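Local coordinates for MSHA biogenesis protein MshE (Vibrio cholerae, PDB 5HTL), which binds the bacterial second messenger cyclic di-GMP through its N-terminal MshEN domain and probably takes part in building the MSHA pilus, at residues 7-17 / 54-62; 87-95 / 104-114. All coordinates share one frame; numbering follows the deposited sequence.

Contact 1 of 2, residues 7-17 / 54-62. With C2E (9,9'-[(2R,3R,3aS,5S,7aR,9R,10R,10aS,12S,14aR)-3,5,10,12-tetrahydroxy-5,12-dioxidooctahydro-2H,7H-difuro[3,2-d:3',2'-j][1,3,7,9,2,8]tetraoxadiphosphacyclododecine-2,9-diyl]bis(2-amino-1,9-dihydro-6H-purin-6-one)), chain C.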
# COMPACT_ATOMS: atom_id res chain seq x y z
N ARG A 7 8.49 3.91 6.66
CA ARG A 7 7.52 4.97 6.61
C ARG A 7 8.10 6.19 7.31
O ARG A 7 9.08 6.07 8.05
CB ARG A 7 6.28 4.52 7.36
CG ARG A 7 6.59 4.25 8.82
CD ARG A 7 5.53 3.42 9.50
NE ARG A 7 5.61 2.03 9.05
CZ ARG A 7 4.95 1.03 9.60
NH1 ARG A 7 4.15 1.25 10.64
NH2 ARG A 7 5.09 -0.20 9.13
N LYS A 8 7.51 7.35 7.08
CA LYS A 8 7.84 8.52 7.87
C LYS A 8 7.14 8.31 9.21
O LYS A 8 5.98 7.93 9.24
CB LYS A 8 7.33 9.78 7.20
CG LYS A 8 7.63 11.04 7.97
CD LYS A 8 6.98 12.24 7.31
CE LYS A 8 7.36 13.49 8.06
NZ LYS A 8 8.84 13.70 8.01
N ARG A 9 7.83 8.54 10.33
CA ARG A 9 7.16 8.27 11.60
C ARG A 9 6.00 9.23 11.85
O ARG A 9 6.01 10.38 11.37
CB ARG A 9 8.14 8.18 12.77
CG ARG A 9 8.90 9.42 13.05
CD ARG A 9 9.97 9.16 14.09
NE ARG A 9 10.63 10.40 14.45
CZ ARG A 9 11.60 10.49 15.35
NH1 ARG A 9 12.04 9.40 15.97
NH2 ARG A 9 12.14 11.66 15.61
N LEU A 10 5.01 8.75 12.58
CA LEU A 10 3.72 9.42 12.64
C LEU A 10 3.77 10.80 13.29
O LEU A 10 3.14 11.72 12.79
CB LEU A 10 2.68 8.53 13.34
CG LEU A 10 1.26 9.09 13.36
CD1 LEU A 10 0.72 9.20 11.94
CD2 LEU A 10 0.38 8.21 14.22
N GLY A 11 4.53 10.94 14.38
CA GLY A 11 4.66 12.23 15.04
C GLY A 11 5.15 13.32 14.10
O GLY A 11 4.51 14.36 13.96
N ASP A 12 6.29 13.07 13.45
CA ASP A 12 6.86 14.03 12.52
C ASP A 12 5.90 14.35 11.38
O ASP A 12 5.81 15.50 10.97
CB ASP A 12 8.18 13.51 11.95
CG ASP A 12 9.26 13.40 13.01
OD1 ASP A 12 9.26 14.22 13.96
OD2 ASP A 12 10.11 12.50 12.90
N LEU A 13 5.18 13.35 10.90
CA LEU A 13 4.20 13.57 9.85
C LEU A 13 3.11 14.55 10.32
O LEU A 13 2.76 15.50 9.61
CB LEU A 13 3.58 12.23 9.42
CG LEU A 13 2.56 12.19 8.28
CD1 LEU A 13 2.53 10.80 7.69
CD2 LEU A 13 1.18 12.54 8.76
N LEU A 14 2.57 14.30 11.51
CA LEU A 14 1.50 15.13 12.04
C LEU A 14 1.97 16.56 12.34
O LEU A 14 1.20 17.51 12.21
CB LEU A 14 0.93 14.50 13.30
CG LEU A 14 0.20 13.17 13.08
CD1 LEU A 14 -0.15 12.54 14.41
CD2 LEU A 14 -1.05 13.39 12.25
N VAL A 15 3.22 16.72 12.76
CA VAL A 15 3.74 18.06 13.03
C VAL A 15 3.96 18.80 11.73
O VAL A 15 3.58 19.96 11.60
CB VAL A 15 5.04 18.01 13.83
CG1 VAL A 15 5.66 19.41 13.93
CG2 VAL A 15 4.78 17.47 15.21
N GLU A 16 4.58 18.13 10.76
CA GLU A 16 4.88 18.76 9.48
C GLU A 16 3.63 19.17 8.73
O GLU A 16 3.63 20.18 8.03
CB GLU A 16 5.73 17.84 8.62
CG GLU A 16 7.15 17.68 9.12
CD GLU A 16 7.97 16.76 8.25
OE1 GLU A 16 7.54 16.49 7.10
OE2 GLU A 16 9.03 16.29 8.71
N GLU A 17 2.55 18.41 8.88
CA GLU A 17 1.32 18.75 8.18
C GLU A 17 0.38 19.64 9.00
O GLU A 17 -0.76 19.90 8.60
CB GLU A 17 0.64 17.49 7.63
CG GLU A 17 1.49 16.80 6.56
CD GLU A 17 2.11 17.78 5.55
OE1 GLU A 17 1.42 18.73 5.11
OE2 GLU A 17 3.29 17.60 5.18
N LEU A 54 -6.57 10.75 12.72
CA LEU A 54 -5.67 9.60 12.81
C LEU A 54 -5.84 8.64 11.63
O LEU A 54 -4.84 8.20 11.04
CB LEU A 54 -5.86 8.87 14.14
CG LEU A 54 -5.00 7.60 14.33
CD1 LEU A 54 -3.51 7.95 14.18
CD2 LEU A 54 -5.30 6.93 15.67
N LEU A 55 -7.08 8.32 11.30
CA LEU A 55 -7.41 7.47 10.15
C LEU A 55 -6.77 8.01 8.87
O LEU A 55 -6.07 7.29 8.14
CB LEU A 55 -8.93 7.42 10.00
CG LEU A 55 -9.56 6.64 8.85
CD1 LEU A 55 -9.66 5.17 9.18
CD2 LEU A 55 -10.93 7.18 8.55
N ASN A 56 -6.99 9.29 8.61
CA ASN A 56 -6.50 9.91 7.39
C ASN A 56 -4.97 9.96 7.30
O ASN A 56 -4.39 9.77 6.24
CB ASN A 56 -7.09 11.32 7.23
CG ASN A 56 -8.59 11.30 6.94
OD1 ASN A 56 -9.11 10.36 6.36
ND2 ASN A 56 -9.28 12.36 7.36
N PHE A 57 -4.31 10.22 8.43
CA PHE A 57 -2.86 10.33 8.41
C PHE A 57 -2.12 9.00 8.51
O PHE A 57 -1.01 8.88 7.99
CB PHE A 57 -2.37 11.40 9.39
CG PHE A 57 -2.72 12.77 8.95
CD1 PHE A 57 -1.98 13.39 7.96
CD2 PHE A 57 -3.83 13.42 9.44
CE1 PHE A 57 -2.31 14.65 7.51
CE2 PHE A 57 -4.18 14.68 8.99
CZ PHE A 57 -3.41 15.29 8.02
N LEU A 58 -2.74 8.00 9.13
CA LEU A 58 -2.22 6.63 9.02
C LEU A 58 -2.27 6.20 7.56
O LEU A 58 -1.32 5.62 7.04
CB LEU A 58 -3.05 5.67 9.88
CG LEU A 58 -2.74 5.66 11.37
CD1 LEU A 58 -3.72 4.76 12.12
CD2 LEU A 58 -1.30 5.22 11.62
N ALA A 59 -3.37 6.51 6.88
CA ALA A 59 -3.49 6.21 5.46
C ALA A 59 -2.38 6.88 4.65
O ALA A 59 -1.75 6.26 3.80
CB ALA A 59 -4.85 6.60 4.93
N GLN A 60 -2.12 8.16 4.92
CA GLN A 60 -1.04 8.84 4.23
C GLN A 60 0.32 8.21 4.55
O GLN A 60 1.13 7.94 3.66
CB GLN A 60 -1.04 10.33 4.60
CG GLN A 60 0.08 11.12 3.94
CD GLN A 60 -0.08 12.62 4.13
OE1 GLN A 60 -1.13 13.09 4.56
NE2 GLN A 60 0.96 13.37 3.79
N GLN A 61 0.57 7.96 5.83
CA GLN A 61 1.82 7.33 6.26
C GLN A 61 2.10 6.00 5.57
O GLN A 61 3.23 5.72 5.15
CB GLN A 61 1.79 7.10 7.77
CG GLN A 61 3.09 6.51 8.29
CD GLN A 61 3.01 6.04 9.72
OE1 GLN A 61 2.06 5.36 10.12
NE2 GLN A 61 4.02 6.40 10.52
N LEU A 62 1.07 5.16 5.47
CA LEU A 62 1.20 3.82 4.92
C LEU A 62 0.97 3.74 3.41
O LEU A 62 1.03 2.65 2.83
CB LEU A 62 0.24 2.89 5.65
CG LEU A 62 0.44 2.84 7.17
CD1 LEU A 62 -0.63 1.94 7.81
CD2 LEU A 62 1.87 2.37 7.49
P1 C2E C . 5.93 4.85 13.42
O2P C2E C . 5.13 6.08 13.08
O1P C2E C . 7.06 4.60 12.44
O5' C2E C . 6.49 5.02 14.89
C5' C2E C . 7.15 4.04 15.63
C4' C2E C . 7.33 4.37 17.04
O4' C2E C . 8.12 5.50 17.20
C3' C2E C . 6.02 4.69 17.71
O3' C2E C . 5.49 3.53 18.32
C2' C2E C . 6.32 5.73 18.59
O2' C2E C . 6.61 5.20 19.90
C1' C2E C . 7.50 6.44 18.04
N9 C2E C . 7.11 7.55 17.23
C8 C2E C . 6.20 7.83 16.30
N7 C2E C . 6.42 9.10 15.92
C5 C2E C . 7.49 9.59 16.62
C6 C2E C . 8.12 10.84 16.59
O6 C2E C . 7.68 11.82 15.77
N1 C2E C . 9.16 11.06 17.40
C2 C2E C . 9.60 10.10 18.21
N2 C2E C . 10.71 10.40 19.05
N3 C2E C . 9.02 8.87 18.27
C4 C2E C . 7.96 8.59 17.49
P11 C2E C . 3.92 3.25 18.33
O21 C2E C . 3.62 2.06 19.22
O11 C2E C . 3.26 4.46 18.92
O5A C2E C . 3.35 3.10 16.89
C5A C2E C . 3.76 2.05 16.03
C4A C2E C . 3.44 2.21 14.64
O4A C2E C . 1.98 2.13 14.45
C3A C2E C . 3.80 3.54 14.11
O3A C2E C . 5.02 3.56 13.39
C2A C2E C . 2.68 3.96 13.24
O2A C2E C . 2.82 3.56 11.93
C1A C2E C . 1.48 3.28 13.80
N91 C2E C . 0.69 3.99 14.80
C81 C2E C . 1.08 4.93 15.67
N71 C2E C . 0.03 5.29 16.44
C51 C2E C . -1.04 4.55 16.06
C61 C2E C . -2.38 4.45 16.46
O61 C2E C . -2.90 5.22 17.49
N11 C2E C . -3.19 3.60 15.83
C21 C2E C . -2.74 2.83 14.84
N21 C2E C . -3.68 1.97 14.25
N31 C2E C . -1.47 2.88 14.42
C41 C2E C . -0.61 3.73 15.02
O HOH W 1 5.37 7.56 5.18

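Contact 2 of 2, residues 87-95 / 104-114. With C2E (9,9'-[(2R,3R,3aS,5S,7aR,9R,10R,10aS,12S,14aR)-3,5,10,12-tetrahydroxy-5,12-dioxidooctahydro-2H,7H-difuro[3,2-d:3',2'-j][1,3,7,9,2,8]tetraoxadiphosphacyclododecine-2,9-diyl]bis(2-amino-1,9-dihydro-6H-purin-6-one)), chain C.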
# COMPACT_ATOMS: atom_id res chain seq x y z
N ALA A 87 -11.81 -13.01 10.48
CA ALA A 87 -12.10 -11.64 10.07
C ALA A 87 -12.35 -10.76 11.30
O ALA A 87 -11.78 -9.68 11.42
CB ALA A 87 -13.30 -11.63 9.13
N ARG A 88 -13.18 -11.23 12.22
CA ARG A 88 -13.48 -10.48 13.43
C ARG A 88 -12.26 -10.32 14.33
O ARG A 88 -12.00 -9.23 14.82
CB ARG A 88 -14.66 -11.09 14.18
CG ARG A 88 -15.98 -10.94 13.40
CD ARG A 88 -17.16 -11.51 14.19
NE ARG A 88 -18.44 -11.35 13.50
CZ ARG A 88 -19.21 -10.26 13.55
NH1 ARG A 88 -18.82 -9.18 14.23
NH2 ARG A 88 -20.36 -10.22 12.90
N ARG A 89 -11.49 -11.39 14.52
CA ARG A 89 -10.28 -11.32 15.37
C ARG A 89 -9.28 -10.30 14.84
O ARG A 89 -8.70 -9.53 15.62
CB ARG A 89 -9.58 -12.68 15.47
CG ARG A 89 -8.30 -12.65 16.32
CD ARG A 89 -7.06 -12.58 15.44
NE ARG A 89 -5.80 -12.25 16.11
CZ ARG A 89 -5.29 -11.03 16.23
NH1 ARG A 89 -5.94 -9.98 15.74
NH2 ARG A 89 -4.13 -10.84 16.84
N LEU A 90 -9.09 -10.31 13.52
CA LEU A 90 -8.05 -9.53 12.87
C LEU A 90 -8.53 -8.16 12.44
O LEU A 90 -7.73 -7.34 11.95
CB LEU A 90 -7.54 -10.30 11.65
CG LEU A 90 -6.87 -11.63 11.97
CD1 LEU A 90 -6.62 -12.44 10.71
CD2 LEU A 90 -5.56 -11.36 12.69
N ARG A 91 -9.82 -7.90 12.61
CA ARG A 91 -10.47 -6.68 12.11
C ARG A 91 -10.11 -6.44 10.64
O ARG A 91 -9.60 -5.37 10.27
CB ARG A 91 -10.18 -5.48 13.01
CG ARG A 91 -10.68 -5.69 14.45
CD ARG A 91 -10.27 -4.54 15.36
NE ARG A 91 -8.83 -4.49 15.53
CZ ARG A 91 -8.16 -3.47 16.06
NH1 ARG A 91 -8.82 -2.41 16.51
NH2 ARG A 91 -6.84 -3.52 16.16
N ALA A 92 -10.39 -7.44 9.82
CA ALA A 92 -10.02 -7.46 8.40
C ALA A 92 -11.17 -8.04 7.61
O ALA A 92 -11.78 -9.02 8.03
CB ALA A 92 -8.78 -8.30 8.20
N LEU A 93 -11.49 -7.43 6.47
CA LEU A 93 -12.56 -7.90 5.60
C LEU A 93 -12.06 -7.99 4.17
O LEU A 93 -11.56 -7.01 3.62
CB LEU A 93 -13.74 -6.93 5.65
CG LEU A 93 -14.98 -7.26 4.82
CD1 LEU A 93 -15.68 -8.46 5.44
CD2 LEU A 93 -15.95 -6.09 4.74
N VAL A 94 -12.20 -9.16 3.56
CA VAL A 94 -11.88 -9.33 2.15
C VAL A 94 -13.00 -8.74 1.30
O VAL A 94 -14.14 -9.21 1.37
CB VAL A 94 -11.72 -10.81 1.78
CG1 VAL A 94 -11.30 -10.94 0.32
CG2 VAL A 94 -10.72 -11.48 2.70
N ILE A 95 -12.69 -7.69 0.55
CA ILE A 95 -13.72 -6.99 -0.23
C ILE A 95 -13.55 -7.15 -1.73
O ILE A 95 -14.41 -6.74 -2.51
CB ILE A 95 -13.79 -5.48 0.12
CG1 ILE A 95 -12.49 -4.76 -0.24
CG2 ILE A 95 -14.14 -5.29 1.60
CD1 ILE A 95 -12.55 -3.22 -0.10
N ILE A 104 -8.11 -6.12 0.85
CA ILE A 104 -8.51 -6.33 2.23
C ILE A 104 -8.61 -5.01 2.97
O ILE A 104 -7.64 -4.25 3.04
CB ILE A 104 -7.51 -7.26 2.96
CG1 ILE A 104 -7.40 -8.61 2.24
CG2 ILE A 104 -7.91 -7.45 4.43
CD1 ILE A 104 -6.53 -9.63 2.95
N ALA A 105 -9.79 -4.74 3.52
CA ALA A 105 -9.99 -3.57 4.37
C ALA A 105 -9.64 -3.92 5.80
O ALA A 105 -10.10 -4.94 6.31
CB ALA A 105 -11.44 -3.09 4.27
N MSE A 106 -8.81 -3.12 6.45
CA MSE A 106 -8.47 -3.34 7.85
C MSE A 106 -8.66 -2.08 8.65
O MSE A 106 -8.50 -0.98 8.13
CB MSE A 106 -7.01 -3.76 7.99
CG MSE A 106 -6.69 -5.09 7.38
SE MSE A 106 -4.85 -5.52 7.73
CE MSE A 106 -4.95 -5.88 9.63
N SER A 107 -8.99 -2.23 9.93
CA SER A 107 -9.09 -1.09 10.82
C SER A 107 -7.69 -0.63 11.21
O SER A 107 -7.45 0.55 11.45
CB SER A 107 -9.87 -1.45 12.08
OG SER A 107 -9.05 -2.17 12.96
N ASP A 108 -6.75 -1.57 11.26
CA ASP A 108 -5.37 -1.24 11.60
C ASP A 108 -4.36 -1.94 10.69
O ASP A 108 -3.81 -2.97 11.05
CB ASP A 108 -5.09 -1.55 13.07
CG ASP A 108 -3.72 -1.06 13.52
OD1 ASP A 108 -3.04 -0.40 12.72
OD2 ASP A 108 -3.35 -1.35 14.68
N PRO A 109 -4.10 -1.38 9.51
CA PRO A 109 -3.13 -2.00 8.61
C PRO A 109 -1.68 -1.89 9.13
O PRO A 109 -0.81 -2.56 8.60
CB PRO A 109 -3.31 -1.23 7.29
CG PRO A 109 -4.04 0.01 7.66
CD PRO A 109 -4.87 -0.31 8.85
N ALA A 110 -1.46 -1.08 10.16
CA ALA A 110 -0.16 -0.98 10.83
C ALA A 110 0.06 -2.11 11.84
O ALA A 110 1.14 -2.23 12.42
CB ALA A 110 -0.01 0.37 11.50
N ASP A 111 -0.96 -2.93 12.05
CA ASP A 111 -0.88 -4.03 13.01
C ASP A 111 -0.18 -5.23 12.38
O ASP A 111 -0.81 -6.07 11.72
CB ASP A 111 -2.29 -4.41 13.48
CG ASP A 111 -2.31 -5.48 14.58
OD1 ASP A 111 -3.40 -5.74 15.14
OD2 ASP A 111 -1.26 -6.09 14.88
N LEU A 112 1.13 -5.31 12.59
CA LEU A 112 1.94 -6.34 11.95
C LEU A 112 1.71 -7.72 12.55
O LEU A 112 1.87 -8.73 11.87
CB LEU A 112 3.42 -5.96 12.03
CG LEU A 112 3.77 -4.67 11.28
CD1 LEU A 112 5.27 -4.42 11.30
CD2 LEU A 112 3.26 -4.74 9.85
N PHE A 113 1.33 -7.76 13.81
CA PHE A 113 0.94 -9.01 14.45
C PHE A 113 -0.29 -9.57 13.72
O PHE A 113 -0.32 -10.75 13.36
CB PHE A 113 0.65 -8.76 15.93
CG PHE A 113 0.56 -10.01 16.76
CD1 PHE A 113 1.71 -10.75 17.05
CD2 PHE A 113 -0.65 -10.44 17.26
CE1 PHE A 113 1.63 -11.89 17.81
CE2 PHE A 113 -0.73 -11.60 18.03
CZ PHE A 113 0.42 -12.31 18.30
N ALA A 114 -1.29 -8.72 13.49
CA ALA A 114 -2.47 -9.13 12.72
C ALA A 114 -2.13 -9.47 11.26
O ALA A 114 -2.69 -10.39 10.69
CB ALA A 114 -3.57 -8.07 12.80
P1 C2E C . 5.93 4.85 13.42
O2P C2E C . 5.13 6.08 13.08
O1P C2E C . 7.06 4.60 12.44
O5' C2E C . 6.49 5.02 14.89
C5' C2E C . 7.15 4.04 15.63
C4' C2E C . 7.33 4.37 17.04
O4' C2E C . 8.12 5.50 17.20
C3' C2E C . 6.02 4.69 17.71
O3' C2E C . 5.49 3.53 18.32
C2' C2E C . 6.32 5.73 18.59
O2' C2E C . 6.61 5.20 19.90
C1' C2E C . 7.50 6.44 18.04
N9 C2E C . 7.11 7.55 17.23
C8 C2E C . 6.20 7.83 16.30
N7 C2E C . 6.42 9.10 15.92
C5 C2E C . 7.49 9.59 16.62
C6 C2E C . 8.12 10.84 16.59
O6 C2E C . 7.68 11.82 15.77
N1 C2E C . 9.16 11.06 17.40
C2 C2E C . 9.60 10.10 18.21
N2 C2E C . 10.71 10.40 19.05
N3 C2E C . 9.02 8.87 18.27
C4 C2E C . 7.96 8.59 17.49
P11 C2E C . 3.92 3.25 18.33
O21 C2E C . 3.62 2.06 19.22
O11 C2E C . 3.26 4.46 18.92
O5A C2E C . 3.35 3.10 16.89
C5A C2E C . 3.76 2.05 16.03
C4A C2E C . 3.44 2.21 14.64
O4A C2E C . 1.98 2.13 14.45
C3A C2E C . 3.80 3.54 14.11
O3A C2E C . 5.02 3.56 13.39
C2A C2E C . 2.68 3.96 13.24
O2A C2E C . 2.82 3.56 11.93
C1A C2E C . 1.48 3.28 13.80
N91 C2E C . 0.69 3.99 14.80
C81 C2E C . 1.08 4.93 15.67
N71 C2E C . 0.03 5.29 16.44
C51 C2E C . -1.04 4.55 16.06
C61 C2E C . -2.38 4.45 16.46
O61 C2E C . -2.90 5.22 17.49
N11 C2E C . -3.19 3.60 15.83
C21 C2E C . -2.74 2.83 14.84
N21 C2E C . -3.68 1.97 14.25
N31 C2E C . -1.47 2.88 14.42
C41 C2E C . -0.61 3.73 15.02
O HOH W 2 -3.82 -7.83 16.81
O HOH W 3 -5.82 -5.41 13.85
O HOH W 4 -7.06 -4.33 11.55

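Contact 1 of 2, residues 7-17 / 54-62
The side-chain amide of Gln61 reaches across from helix 54-62 to the extended segment 7-9 that leads into helix 10-16, joining the two segments and cyclic di-GMP at once. Its chain is extended, with CG anti to the backbone N (chi1 -177°), which carries the amide past Arg7 CB to the ligand. Gln61 NE2 donates to Lys8 O, in the amide plane, at 2.8 Å and almost straight (170°), and also to the phosphate oxygen O2P. Gln61 OE1 accepts from the cyclic di-GMP hydroxyl O2A at 2.7 Å. Both ends of the amide are thus bound, which fixes its rotation. Leu10 N donates to the same O2P at 2.7 Å. Arg7, bent at chi3, lays one face of its guanidinium over Leu62 CD2, while NH1, at the edge, donates a hydrogen bond to the ligand's O2A, 3.0 Å away; NH2 forms a salt bridge with Glu116 of the second subunit. The guanidinium of Arg9 lies over a guanine, its CZ 3.2 Å from N1, and is held by a salt bridge from NE to Asp12 OD2. Farther along helix 10-16, Leu13 CD2 approaches Phe57 CD1 to 3.4 Å and Leu14 CD2 packs by Phe57 CB, both oblique to the ring. Gly11 N donates to guanine N7. The extended segment, the start of helix 10-16 and Gln61 form part of the cyclic di-GMP site of this MshEN protein.

Contact 2 of 2, residues 87-95 / 104-114
Strands 92-95 and 104-106 run antiparallel, with Leu93 and Ala105 as a hydrogen-bonded pair (Leu93 N to Ala105 O and Ala105 N to Leu93 O, both 2.9 Å) flanked by the non-hydrogen-bonded pairs Ala92-Met106 and Val94-Ile104. Ser107 N extends the pairing by a longer bond to Arg91 O. On the face shared by Ala92, Val94, Ile104 and selenomethionine Met106, the methyl of Ala92 sits between Met106 CG, 3.9 Å away, and Ile104 CG2; Leu118 of helix 112-121 covers Ala92 and Ile104. Leu90 CD2 meets Ala114 CB at 3.8 Å, bringing the end of one helix against the start of the other. These strands are the two arms of a beta hairpin, entered from helix 84-90 through a Schellman motif whose C-prime residue is Arg91, with positive phi (49°). The Arg91 chain, bent at chi3, places one guanidinium face over Ser107 OG, which lies toward the rim, while NH1 forms a salt bridge with Glu134. A water accepting from Arg91 NH2 lies beside Asp111 OD1, and another joins that oxygen to Arg89 NH2. Arg89 NH2 also comes to the edge of the Phe113 ring, 3.5 Å from CD2. Asp111 OD2 caps helix 112-121 by accepting from Ala114 N at 3.0 Å. From the turn between strand and helix, Asp108 OD1 takes a hydrogen bond from the guanine amino group N21 of cyclic di-GMP at 2.9 Å.

From the N terminus, contact 1 closes the longer loop, folding the chain back through helices 22-32 and 39-45 so that helix 51-62 meets the opening segment. Contact 2 begins only after that loop has closed. Its 87-95 and 104-114 segments bracket the outer end of the hairpin, the rest of both arms and their turn, and the two contacts follow in series, neither enclosing nor crossing the other. Their centres lie about 19 Å apart, yet their edges touch where Leu62 CD1 packs against Pro109 CG and Ala110 N. One cyclic di-GMP molecule spans both, joining the N-terminal helices to the sheet-bearing part of the chain, and both contacts reach the second subunit.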